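PDB 5X32: D-mannose isomerase from Marinomonas mediterranea, which catalyses the reversible isomerization of D-mannose to D-fructose, and less efficiently of D-lyxose to D-xylulose, as a monomeric member of the N-acylglucosamine 2-epimerase family. Local coordinates for residues S2-F6 with W341-N346. Coordinates in Å, arbitrary orientation, origin at the centre of the assembly. Numbering follows the deposited sequence.
Sequences SYPAF and WEFSWN
An aromatic contact packs the irregular N-terminal segment 2-6 against the last turns of helix 331-347 in this (alpha/alpha)6-barrel fold, burying 407 Å² summed over both sides. Residues 3-5 are extended (phi/psi -118/162, -71/162, -80/97) before Phe6 turns to -71/-17; CA-CA distances are 7.6 Å (Tyr3-Glu342) and 6.8 Å (Phe6-Trp341). Helical Trp341 and Trp345, one turn apart, point toward the loop. Trp341 CB sits over the Phe6 (chi1 m) ring face, 3.3 Å from Phe6 CG; the Trp341 five-membered ring is nearly parallel (13°, centroids 4.8 Å apart) but slid aside, barely overlapping. The Phe6 edge meets the face of the Trp345 (chi1 t) five-membered ring, offset edge-to-face, centroids 5.8 Å apart, planes at 69°. Pro4 CG makes a CH-pi contact over the Trp345 six-membered ring (centroid 3.9 Å). Tyr3 (chi1 m) receives Glu342 CG over its ring (CH-pi, centroid 3.6 Å), and Tyr3 OH accepts a hydrogen bond from Asn346 ND2 (2.9 Å, 154°). Phe11 of helix 9-23 extends the Phe6-Trp341-Trp345 cluster; Phe318 of helix 311-328 meets Trp341.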
loop_
_atom_site.group_PDB
_atom_site.type_symbol
_atom_site.label_atom_id
_atom_site.label_comp_id
_atom_site.label_asym_id
_atom_site.label_seq_id
_atom_site.Cartn_x
_atom_site.Cartn_y
_atom_site.Cartn_z
ATOM N N SER A 2 22.377 10.988 17.640
ATOM C CA SER A 2 23.186 9.983 16.977
ATOM C C SER A 2 22.371 9.368 15.839
ATOM O O SER A 2 22.810 8.460 15.133
ATOM C CB SER A 2 23.666 8.939 17.973
ATOM O OG SER A 2 22.789 7.837 17.981
ATOM N N TYR A 3 21.156 9.870 15.702
ATOM C CA TYR A 3 20.218 9.428 14.695
ATOM C C TYR A 3 19.936 10.631 13.827
ATOM O O TYR A 3 20.233 11.757 14.218
ATOM C CB TYR A 3 18.917 8.906 15.310
ATOM C CG TYR A 3 18.960 7.503 15.865
ATOM C CD1 TYR A 3 19.002 6.399 15.018
ATOM C CD2 TYR A 3 18.918 7.281 17.235
ATOM C CE1 TYR A 3 19.029 5.110 15.522
ATOM C CE2 TYR A 3 18.940 6.004 17.751
ATOM C CZ TYR A 3 18.991 4.921 16.895
ATOM O OH TYR A 3 19.013 3.649 17.418
ATOM N N PRO A 4 19.394 10.401 12.623
ATOM C CA PRO A 4 18.875 11.526 11.841
ATOM C C PRO A 4 17.598 12.088 12.466
ATOM O O PRO A 4 16.954 11.412 13.277
ATOM C CB PRO A 4 18.559 10.904 10.480
ATOM C CG PRO A 4 19.153 9.537 10.492
ATOM C CD PRO A 4 19.338 9.123 11.892
ATOM N N ALA A 5 17.233 13.308 12.090
ATOM C CA ALA A 5 15.986 13.885 12.551
ATOM C C ALA A 5 14.867 13.299 11.700
ATOM O O ALA A 5 14.590 13.795 10.602
ATOM C CB ALA A 5 16.019 15.395 12.443
ATOM N N PHE A 6 14.203 12.266 12.224
ATOM C CA PHE A 6 13.261 11.502 11.420
ATOM C C PHE A 6 12.019 12.295 11.128
ATOM O O PHE A 6 11.277 11.964 10.201
ATOM C CB PHE A 6 12.885 10.196 12.099
ATOM C CG PHE A 6 14.028 9.258 12.264
ATOM C CD1 PHE A 6 14.623 8.676 11.142
ATOM C CD2 PHE A 6 14.509 8.941 13.524
ATOM C CE1 PHE A 6 15.684 7.798 11.278
ATOM C CE2 PHE A 6 15.567 8.065 13.669
ATOM C CZ PHE A 6 16.162 7.489 12.542
ATOM N N TRP A 341 11.139 4.437 13.315
ATOM C CA TRP A 341 12.239 4.894 12.481
ATOM C C TRP A 341 13.600 4.365 12.968
ATOM O O TRP A 341 14.451 4.021 12.155
ATOM C CB TRP A 341 12.266 6.419 12.408
ATOM C CG TRP A 341 11.517 6.959 11.234
ATOM C CD1 TRP A 341 10.325 7.626 11.263
ATOM C CD2 TRP A 341 11.892 6.863 9.840
ATOM N NE1 TRP A 341 9.934 7.957 9.980
ATOM C CE2 TRP A 341 10.877 7.504 9.091
ATOM C CE3 TRP A 341 12.990 6.312 9.157
ATOM C CZ2 TRP A 341 10.925 7.605 7.693
ATOM C CZ3 TRP A 341 13.028 6.412 7.752
ATOM C CH2 TRP A 341 12.004 7.052 7.046
ATOM N N GLU A 342 13.825 4.315 14.278
ATOM C CA GLU A 342 15.106 3.819 14.786
ATOM C C GLU A 342 15.306 2.375 14.366
ATOM O O GLU A 342 16.332 2.036 13.770
ATOM C CB GLU A 342 15.200 3.974 16.301
ATOM C CG GLU A 342 15.522 5.404 16.703
ATOM C CD GLU A 342 15.277 5.700 18.183
ATOM O OE1 GLU A 342 15.055 4.752 18.976
ATOM O OE2 GLU A 342 15.290 6.900 18.542
ATOM N N PHE A 343 14.306 1.539 14.623
ATOM C CA PHE A 343 14.407 0.148 14.202
ATOM C C PHE A 343 14.677 0.058 12.697
ATOM O O PHE A 343 15.533 -0.722 12.256
ATOM C CB PHE A 343 13.126 -0.623 14.529
ATOM C CG PHE A 343 13.076 -1.987 13.895
ATOM C CD1 PHE A 343 13.742 -3.057 14.460
ATOM C CD2 PHE A 343 12.411 -2.185 12.694
ATOM C CE1 PHE A 343 13.708 -4.311 13.872
ATOM C CE2 PHE A 343 12.372 -3.430 12.109
ATOM C CZ PHE A 343 13.028 -4.497 12.702
ATOM N N SER A 344 13.950 0.863 11.921
ATOM C CA SER A 344 14.079 0.856 10.467
ATOM C C SER A 344 15.477 1.251 9.955
ATOM O O SER A 344 16.045 0.610 9.058
ATOM C CB SER A 344 13.028 1.786 9.860
ATOM O OG SER A 344 11.728 1.284 10.099
ATOM N N TRP A 345 16.006 2.319 10.529
ATOM C CA TRP A 345 17.306 2.840 10.176
ATOM C C TRP A 345 18.389 1.818 10.488
ATOM O O TRP A 345 19.345 1.633 9.705
ATOM C CB TRP A 345 17.567 4.131 10.930
ATOM C CG TRP A 345 18.706 4.922 10.406
ATOM C CD1 TRP A 345 19.917 5.108 11.010
ATOM C CD2 TRP A 345 18.733 5.691 9.202
ATOM N NE1 TRP A 345 20.703 5.929 10.241
ATOM C CE2 TRP A 345 20.002 6.298 9.122
ATOM C CE3 TRP A 345 17.816 5.911 8.171
ATOM C CZ2 TRP A 345 20.378 7.112 8.053
ATOM C CZ3 TRP A 345 18.188 6.725 7.112
ATOM C CH2 TRP A 345 19.456 7.320 7.065
ATOM N N ASN A 346 18.229 1.150 11.633
ATOM C CA ASN A 346 19.215 0.172 12.089
ATOM C C ASN A 346 19.089 -1.223 11.448
ATOM O O ASN A 346 19.997 -2.033 11.581
ATOM C CB ASN A 346 19.149 0.021 13.627
ATOM C CG ASN A 346 19.564 1.284 14.349
ATOM O OD1 ASN A 346 20.380 2.045 13.851
ATOM N ND2 ASN A 346 19.008 1.514 15.519
#